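Local coordinates for protein esterase YbfF (Escherichia coli, PDB 3BF7) that probably hydrolyses ester or thioester substrates as an alpha/beta hydrolase with a helical cap, its substrate-binding crevice arising from the arrangement of its domains, at residues 50-55 / 60-65; 69-74 / 92-97; 129-134 / 173-178. The protein carries 1 engineered substitution. All coordinates share one frame; numbering follows the deposited sequence.

Interaction 1 of 3, residues 50-55 / 60-65. Engineered in segment 50-55: Val50 (natural residue Met).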
loop_
_atom_site.group_PDB
_atom_site.type_symbol
_atom_site.label_atom_id
_atom_site.label_comp_id
_atom_site.label_asym_id
_atom_site.label_seq_id
_atom_site.Cartn_x
_atom_site.Cartn_y
_atom_site.Cartn_z
ATOM N N VAL A 50 2.269 7.512 -2.468
ATOM C CA VAL A 50 3.626 7.214 -2.031
ATOM C C VAL A 50 4.582 7.961 -2.970
ATOM O O VAL A 50 4.216 8.279 -4.103
ATOM C CB VAL A 50 3.885 5.690 -2.105
ATOM C CG1 VAL A 50 5.352 5.375 -1.828
ATOM C CG2 VAL A 50 2.987 4.975 -1.101
ATOM N N ARG A 51 5.789 8.265 -2.503
ATOM C CA ARG A 51 6.746 8.949 -3.363
ATOM C C ARG A 51 6.876 8.156 -4.661
ATOM O O ARG A 51 6.761 6.927 -4.670
ATOM C CB ARG A 51 8.118 9.078 -2.683
ATOM C CG ARG A 51 8.783 7.761 -2.306
ATOM C CD ARG A 51 10.262 7.960 -1.981
ATOM N NE ARG A 51 10.458 8.922 -0.902
ATOM C CZ ARG A 51 11.609 9.530 -0.632
ATOM N NH1 ARG A 51 12.691 9.281 -1.361
ATOM N NH2 ARG A 51 11.676 10.403 0.365
ATOM N N ASN A 52 7.087 8.876 -5.759
ATOM C CA ASN A 52 7.239 8.277 -7.077
ATOM C C ASN A 52 5.970 7.642 -7.634
ATOM O O ASN A 52 6.025 6.898 -8.618
ATOM C CB ASN A 52 8.386 7.263 -7.066
ATOM C CG ASN A 52 9.733 7.921 -6.845
ATOM O OD1 ASN A 52 10.509 7.507 -5.979
ATOM N ND2 ASN A 52 10.018 8.955 -7.627
ATOM N N HIS A 53 4.835 7.943 -7.007
ATOM C CA HIS A 53 3.532 7.449 -7.453
ATOM C C HIS A 53 2.537 8.606 -7.495
ATOM O O HIS A 53 2.733 9.631 -6.836
ATOM C CB HIS A 53 2.986 6.369 -6.507
ATOM C CG HIS A 53 3.816 5.124 -6.464
ATOM N ND1 HIS A 53 3.435 3.938 -7.056
ATOM C CD2 HIS A 53 5.031 4.896 -5.917
ATOM C CE1 HIS A 53 4.381 3.031 -6.872
ATOM N NE2 HIS A 53 5.359 3.589 -6.183
ATOM N N GLY A 54 1.470 8.425 -8.269
ATOM C CA GLY A 54 0.435 9.439 -8.371
ATOM C C GLY A 54 0.985 10.821 -8.631
ATOM O O GLY A 54 1.782 11.009 -9.551
ATOM N N LEU A 55 0.556 11.788 -7.827
ATOM C CA LEU A 55 1.032 13.151 -7.981
ATOM C C LEU A 55 1.957 13.568 -6.841
ATOM O O LEU A 55 2.106 14.755 -6.552
ATOM C CB LEU A 55 -0.151 14.120 -8.137
ATOM C CG LEU A 55 -0.890 13.990 -9.481
ATOM C CD1 LEU A 55 -2.119 14.885 -9.479
ATOM C CD2 LEU A 55 0.034 14.350 -10.646
ATOM N N PRO A 60 14.962 9.838 -6.588
ATOM C CA PRO A 60 15.659 8.617 -6.999
ATOM C C PRO A 60 15.798 7.559 -5.915
ATOM O O PRO A 60 16.052 6.388 -6.215
ATOM C CB PRO A 60 17.022 9.121 -7.477
ATOM C CG PRO A 60 16.738 10.498 -7.930
ATOM C CD PRO A 60 15.786 11.016 -6.866
ATOM N N VAL A 61 15.665 7.970 -4.658
ATOM C CA VAL A 61 15.771 7.042 -3.535
ATOM C C VAL A 61 14.426 6.402 -3.216
ATOM O O VAL A 61 13.406 7.088 -3.065
ATOM C CB VAL A 61 16.282 7.761 -2.266
ATOM C CG1 VAL A 61 16.274 6.801 -1.076
ATOM C CG2 VAL A 61 17.691 8.283 -2.504
ATOM N N MET A 62 14.427 5.080 -3.121
ATOM C CA MET A 62 13.214 4.344 -2.821
ATOM C C MET A 62 13.517 3.190 -1.861
ATOM O O MET A 62 13.842 2.085 -2.292
ATOM C CB MET A 62 12.613 3.811 -4.125
ATOM C CG MET A 62 11.155 3.426 -4.033
ATOM S SD MET A 62 10.081 4.847 -3.768
ATOM C CE MET A 62 8.478 4.042 -3.931
ATOM N N ASN A 63 13.445 3.465 -0.561
ATOM C CA ASN A 63 13.667 2.449 0.463
ATOM C C ASN A 63 12.637 2.687 1.561
ATOM O O ASN A 63 12.003 3.744 1.606
ATOM C CB ASN A 63 15.106 2.488 1.007
ATOM C CG ASN A 63 15.465 3.806 1.659
ATOM O OD1 ASN A 63 14.909 4.182 2.689
ATOM N ND2 ASN A 63 16.417 4.512 1.063
ATOM N N TYR A 64 12.458 1.717 2.446
ATOM C CA TYR A 64 11.437 1.869 3.460
ATOM C C TYR A 64 11.666 2.919 4.540
ATOM O O TYR A 64 10.710 3.550 4.987
ATOM C CB TYR A 64 11.067 0.485 4.000
ATOM C CG TYR A 64 10.324 -0.277 2.919
ATOM C CD1 TYR A 64 9.095 0.188 2.447
ATOM C CD2 TYR A 64 10.895 -1.382 2.284
ATOM C CE1 TYR A 64 8.457 -0.413 1.372
ATOM C CE2 TYR A 64 10.262 -1.992 1.202
ATOM C CZ TYR A 64 9.043 -1.499 0.752
ATOM O OH TYR A 64 8.404 -2.077 -0.321
ATOM N N PRO A 65 12.917 3.127 4.980
ATOM C CA PRO A 65 13.066 4.171 6.000
ATOM C C PRO A 65 12.637 5.515 5.393
ATOM O O PRO A 65 12.027 6.347 6.059
ATOM C CB PRO A 65 14.556 4.122 6.323
ATOM C CG PRO A 65 14.850 2.659 6.208
ATOM C CD PRO A 65 14.121 2.274 4.927
#
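Arg51 and Met62 lie alongside each other with their side chains running in opposite directions, the thioether of one sliding past the aliphatic stem of the other. SD of Met62 comes to 3.5 Å from CG of Arg51, and the methyl CE continues to 3.4 Å from the backbone O of Arg51. Met62 has CG anti to its backbone N (chi1 -161°) and a bend at the next bond, which together carry the methyl to the turn formed by residues 50-53. There CE of Met62 sits in the plane of the His53 imidazole, at the ring edge, 3.9 Å from NE2 of His53, with the two side chains crossing at about a right angle. The same methyl is 4.0 Å from CG1 of Val50, an engineered residue. This turn is a type II beta turn closed by His53 N bonding to Val50 O, and it belongs to the loop that leads, in the alpha/beta hydrolase fold, from strand 45-48 to helix 64-78; Asn63 N-caps that helix through Ala66 N. Beyond its stem, the Arg51 chain bends at chi3 and presents NH1 to Val61 O at 2.9 Å, with an N-H...O angle of 149°. The oxygen lies close to the guanidinium plane, whereas the donor stands above the carbonyl plane, 36° out of it. NE of Arg51 makes a salt bridge with Asp70 of helix 64-78, and these two bonds together restrict rotation of the guanidinium. A leucine in place of Arg51 would probably leave Val61 O without this donor and Asp70 OD1 without its salt bridge. The side chains of Met62 and His53 both also touch Leu178 of helix 175-180.

Interaction 2 of 3, residues 69-74 / 92-97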
loop_
_atom_site.group_PDB
_atom_site.type_symbol
_atom_site.label_atom_id
_atom_site.label_comp_id
_atom_site.label_asym_id
_atom_site.label_seq_id
_atom_site.Cartn_x
_atom_site.Cartn_y
_atom_site.Cartn_z
ATOM N N GLN A 69 9.688 7.927 6.686
ATOM C CA GLN A 69 9.922 9.330 7.010
ATOM C C GLN A 69 8.915 10.214 6.279
ATOM O O GLN A 69 8.453 11.218 6.823
ATOM C CB GLN A 69 11.339 9.748 6.613
ATOM C CG GLN A 69 11.638 11.215 6.889
ATOM C CD GLN A 69 11.684 11.529 8.368
ATOM O OE1 GLN A 69 12.466 10.938 9.114
ATOM N NE2 GLN A 69 10.847 12.466 8.804
ATOM N N ASP A 70 8.584 9.849 5.043
ATOM C CA ASP A 70 7.609 10.620 4.276
ATOM C C ASP A 70 6.288 10.659 5.045
ATOM O O ASP A 70 5.597 11.676 5.052
ATOM C CB ASP A 70 7.354 9.986 2.905
ATOM C CG ASP A 70 8.541 10.087 1.966
ATOM O OD1 ASP A 70 8.504 9.397 0.926
ATOM O OD2 ASP A 70 9.495 10.849 2.245
ATOM N N LEU A 71 5.931 9.541 5.673
ATOM C CA LEU A 71 4.693 9.480 6.437
ATOM C C LEU A 71 4.782 10.424 7.636
ATOM O O LEU A 71 3.819 11.118 7.955
ATOM C CB LEU A 71 4.407 8.038 6.882
ATOM C CG LEU A 71 4.140 7.043 5.736
ATOM C CD1 LEU A 71 3.928 5.644 6.293
ATOM C CD2 LEU A 71 2.918 7.481 4.938
ATOM N N VAL A 72 5.938 10.461 8.294
ATOM C CA VAL A 72 6.118 11.361 9.432
ATOM C C VAL A 72 6.019 12.815 8.962
ATOM O O VAL A 72 5.338 13.631 9.585
ATOM C CB VAL A 72 7.493 11.157 10.110
ATOM C CG1 VAL A 72 7.695 12.200 11.203
ATOM C CG2 VAL A 72 7.578 9.762 10.703
ATOM N N ASP A 73 6.692 13.137 7.862
ATOM C CA ASP A 73 6.666 14.496 7.333
ATOM C C ASP A 73 5.254 14.911 6.949
ATOM O O ASP A 73 4.875 16.076 7.093
ATOM C CB ASP A 73 7.569 14.626 6.105
ATOM C CG ASP A 73 9.037 14.459 6.434
ATOM O OD1 ASP A 73 9.427 14.720 7.590
ATOM O OD2 ASP A 73 9.803 14.085 5.525
ATOM N N THR A 74 4.481 13.953 6.455
ATOM C CA THR A 74 3.112 14.217 6.046
ATOM C C THR A 74 2.236 14.466 7.273
ATOM O O THR A 74 1.396 15.369 7.269
ATOM C CB THR A 74 2.574 13.049 5.193
ATOM O OG1 THR A 74 3.366 12.938 4.003
ATOM C CG2 THR A 74 1.120 13.283 4.806
ATOM N N GLY A 92 2.187 -1.325 2.959
ATOM C CA GLY A 92 2.194 -2.021 4.232
ATOM C C GLY A 92 3.615 -2.079 4.763
ATOM O O GLY A 92 3.837 -1.963 5.968
ATOM N N LYS A 93 4.587 -2.274 3.874
ATOM C CA LYS A 93 5.980 -2.294 4.304
ATOM C C LYS A 93 6.393 -0.904 4.807
ATOM O O LYS A 93 7.129 -0.793 5.785
ATOM C CB LYS A 93 6.895 -2.766 3.166
ATOM C CG LYS A 93 7.080 -4.282 3.138
ATOM C CD LYS A 93 7.939 -4.729 1.964
ATOM C CE LYS A 93 8.320 -6.200 2.077
ATOM N NZ LYS A 93 9.125 -6.644 0.901
ATOM N N ALA A 94 5.905 0.156 4.168
ATOM C CA ALA A 94 6.234 1.508 4.616
ATOM C C ALA A 94 5.673 1.744 6.022
ATOM O O ALA A 94 6.342 2.318 6.885
ATOM C CB ALA A 94 5.667 2.538 3.644
ATOM N N VAL A 95 4.443 1.294 6.250
ATOM C CA VAL A 95 3.799 1.451 7.545
ATOM C C VAL A 95 4.505 0.613 8.610
ATOM O O VAL A 95 4.674 1.059 9.746
ATOM C CB VAL A 95 2.308 1.060 7.451
ATOM C CG1 VAL A 95 1.704 0.903 8.841
ATOM C CG2 VAL A 95 1.560 2.119 6.647
ATOM N N MET A 96 4.916 -0.601 8.254
ATOM C CA MET A 96 5.630 -1.425 9.219
ATOM C C MET A 96 6.972 -0.773 9.555
ATOM O O MET A 96 7.399 -0.784 10.707
ATOM C CB MET A 96 5.844 -2.844 8.684
ATOM C CG MET A 96 4.559 -3.661 8.625
ATOM S SD MET A 96 4.797 -5.389 8.158
ATOM C CE MET A 96 5.206 -5.222 6.416
ATOM N N ALA A 97 7.635 -0.200 8.554
ATOM C CA ALA A 97 8.915 0.461 8.785
ATOM C C ALA A 97 8.733 1.674 9.698
ATOM O O ALA A 97 9.644 2.036 10.447
ATOM C CB ALA A 97 9.534 0.887 7.459
#
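Leu71 meets Ala94 and Val95 in a small, buried, purely apolar contact between helices 64-78 and 90-101 of the alpha/beta hydrolase fold. The strand between them in the chain, 83-88, runs into helix 90-101 through a GxSxG turn consistent with the nucleophile elbow of the family, and the Ala94 side chain touches that turn. Within the two segments the nearest CA atoms are those of Leu71 and Val95, 8.2 Å apart. From Leu71 a single methyl does the touching. With CG anti to the carbonyl carbon (chi1 -65°) and the chain extended beyond it, CD1 of Leu71 reaches across to lie 4.3 Å from CG2 of Val95. It is 4.4 Å from CB of Ala94 and 4.2 Å from the backbone O of Ala94. The CB of Val95 points away from helix 64-78, yet its CG2 methyl still comes within contact of Leu71. Phe85 of strand 83-88 touches both Leu71 and Val95, extending the apolar cluster to the sheet. The polar groups of segment 69-74 find their partners within the helix or outside this contact: Asp70 and Asp73 both receive the amino group of Met1. Thr74 OG1 donates to Asp70 O at 2.8 Å, from the opposite face of that carbonyl to Thr74 N, and also bonds Leu3 N. With no hydrogen bond or charge pair joining the two segments, their association here rests on methyl-to-methyl dispersion and the exclusion of water, which sets little directional constraint on how the helices meet.

Interaction 3 of 3, residues 129-134 / 173-178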
loop_
_atom_site.group_PDB
_atom_site.type_symbol
_atom_site.label_atom_id
_atom_site.label_comp_id
_atom_site.label_asym_id
_atom_site.label_seq_id
_atom_site.Cartn_x
_atom_site.Cartn_y
_atom_site.Cartn_z
ATOM N N ALA A 129 7.453 -4.584 -18.645
ATOM C CA ALA A 129 7.505 -4.709 -20.100
ATOM C C ALA A 129 6.249 -4.105 -20.732
ATOM O O ALA A 129 6.321 -3.427 -21.760
ATOM C CB ALA A 129 7.643 -6.176 -20.496
ATOM N N ALA A 130 5.099 -4.358 -20.116
ATOM C CA ALA A 130 3.830 -3.833 -20.612
ATOM C C ALA A 130 3.809 -2.311 -20.510
ATOM O O ALA A 130 3.371 -1.619 -21.432
ATOM C CB ALA A 130 2.675 -4.427 -19.817
ATOM N N ILE A 131 4.274 -1.797 -19.375
ATOM C CA ILE A 131 4.326 -0.359 -19.143
ATOM C C ILE A 131 5.217 0.311 -20.188
ATOM O O ILE A 131 4.846 1.330 -20.778
ATOM C CB ILE A 131 4.865 -0.072 -17.718
ATOM C CG1 ILE A 131 3.794 -0.445 -16.689
ATOM C CG2 ILE A 131 5.277 1.389 -17.579
ATOM C CD1 ILE A 131 4.281 -0.443 -15.258
ATOM N N ASN A 132 6.384 -0.273 -20.432
ATOM C CA ASN A 132 7.313 0.286 -21.405
ATOM C C ASN A 132 6.772 0.200 -22.828
ATOM O O ASN A 132 6.988 1.107 -23.635
ATOM C CB ASN A 132 8.667 -0.424 -21.312
ATOM C CG ASN A 132 9.695 0.154 -22.269
ATOM O OD1 ASN A 132 9.763 -0.234 -23.436
ATOM N ND2 ASN A 132 10.492 1.097 -21.780
ATOM N N ALA A 133 6.061 -0.881 -23.136
ATOM C CA ALA A 133 5.492 -1.054 -24.467
ATOM C C ALA A 133 4.465 0.044 -24.729
ATOM O O ALA A 133 4.383 0.580 -25.836
ATOM C CB ALA A 133 4.842 -2.428 -24.587
ATOM N N VAL A 134 3.678 0.377 -23.712
ATOM C CA VAL A 134 2.678 1.426 -23.855
ATOM C C VAL A 134 3.369 2.760 -24.127
ATOM O O VAL A 134 2.962 3.508 -25.017
ATOM C CB VAL A 134 1.807 1.555 -22.580
ATOM C CG1 VAL A 134 0.987 2.840 -22.635
ATOM C CG2 VAL A 134 0.886 0.354 -22.458
ATOM N N PHE A 173 3.282 7.084 -12.205
ATOM C CA PHE A 173 4.417 6.621 -11.419
ATOM C C PHE A 173 5.739 6.789 -12.171
ATOM O O PHE A 173 5.772 6.864 -13.401
ATOM C CB PHE A 173 4.211 5.171 -10.933
ATOM C CG PHE A 173 3.604 4.243 -11.951
ATOM C CD1 PHE A 173 4.291 3.907 -13.110
ATOM C CD2 PHE A 173 2.351 3.677 -11.728
ATOM C CE1 PHE A 173 3.741 3.011 -14.031
ATOM C CE2 PHE A 173 1.797 2.783 -12.639
ATOM C CZ PHE A 173 2.493 2.452 -13.792
ATOM N N ASN A 174 6.821 6.871 -11.404
ATOM C CA ASN A 174 8.176 7.088 -11.916
ATOM C C ASN A 174 8.815 5.763 -12.317
ATOM O O ASN A 174 9.550 5.156 -11.536
ATOM C CB ASN A 174 8.996 7.766 -10.817
ATOM C CG ASN A 174 10.304 8.328 -11.317
ATOM O OD1 ASN A 174 10.729 8.054 -12.438
ATOM N ND2 ASN A 174 10.958 9.120 -10.477
ATOM N N VAL A 175 8.559 5.333 -13.547
ATOM C CA VAL A 175 9.050 4.046 -14.020
ATOM C C VAL A 175 10.550 3.772 -13.887
ATOM O O VAL A 175 10.937 2.735 -13.350
ATOM C CB VAL A 175 8.599 3.792 -15.478
ATOM C CG1 VAL A 175 9.020 2.396 -15.918
ATOM C CG2 VAL A 175 7.084 3.941 -15.580
ATOM N N PRO A 176 11.415 4.688 -14.354
ATOM C CA PRO A 176 12.855 4.425 -14.233
ATOM C C PRO A 176 13.328 4.197 -12.799
ATOM O O PRO A 176 14.189 3.355 -12.549
ATOM C CB PRO A 176 13.486 5.670 -14.852
ATOM C CG PRO A 176 12.475 6.085 -15.873
ATOM C CD PRO A 176 11.172 5.919 -15.127
ATOM N N VAL A 177 12.770 4.951 -11.859
ATOM C CA VAL A 177 13.157 4.815 -10.462
ATOM C C VAL A 177 12.598 3.538 -9.845
ATOM O O VAL A 177 13.292 2.861 -9.086
ATOM C CB VAL A 177 12.713 6.047 -9.642
ATOM C CG1 VAL A 177 12.945 5.805 -8.159
ATOM C CG2 VAL A 177 13.505 7.270 -10.093
ATOM N N LEU A 178 11.352 3.197 -10.166
ATOM C CA LEU A 178 10.773 1.975 -9.620
ATOM C C LEU A 178 11.547 0.761 -10.132
ATOM O O LEU A 178 11.668 -0.247 -9.435
ATOM C CB LEU A 178 9.289 1.872 -9.983
ATOM C CG LEU A 178 8.430 2.991 -9.373
ATOM C CD1 LEU A 178 6.971 2.767 -9.735
ATOM C CD2 LEU A 178 8.607 3.026 -7.859
#
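Segment 129-134 is a regular stretch inside helix 125-136, facing Ile131 toward a segment that changes character: residues 173 and 174 are irregular, and helix 175-180 begins after them. Asn174 occupies the N-cap position and is the centre of an inverse gamma turn, whose Val175 N to Phe173 O bond is weak. The closest CA atoms across the contact, those of Ile131 and Val175, stand 8.2 Å apart. Ile131 fills this interval with both its branches. CG2 of Ile131, anti to its backbone N, meets CG2 of Val175 at 3.7 Å, the two side chains sliding past each other in opposite directions. The other branch, extended through chi2, takes CD1 of Ile131 to 3.7 Å from CZ of Phe173, and it approaches the ring obliquely. These helices lie in the sequence between sheet strands 106-112 and 198-201, where alpha/beta hydrolases commonly insert their caps, so the contact probably belongs to the helical cap of this esterase. Phe173 has its ring carbon CG between the backbone N and the carbonyl carbon (chi1 41°), which turns the ring back toward both partners; the Val175 branch CG2 lies in the ring plane, at its edge. Phe26 packs edge-to-face with the same ring, and Trp171 meets it with nearly parallel planes. Trp171 NE1 also hydrogen-bonds to Ile131 O, a carbonyl that Ser135 OG reaches as well. Further along the helix, Val134 is turned to Ala145, Ile148 and Met149 of helix 142-149.

In the fold
Interactions 1 and 2 share helix 64-78 and are joined by a salt bridge, while Tyr64 packs on Lys93, Ala94 and Ala97 of the neighbouring helix. Interaction 3, its centre about 18 Å from the centre of the chain, is the most peripheral. Segment 50-55 lies between these regions, with Asn52 O probably accepting from Asn174 N. All touching residues of interaction 2 are buried, whereas Val61 in interaction 1 is exposed and Val175 in interaction 3 partly so. Interaction 2 is apolar helix-helix packing; interaction 3, also apolar, sets a helix against a helix start and the aromatic ring of the loop before it; interaction 1, in loops, mixes thioether packing with a directed hydrogen bond.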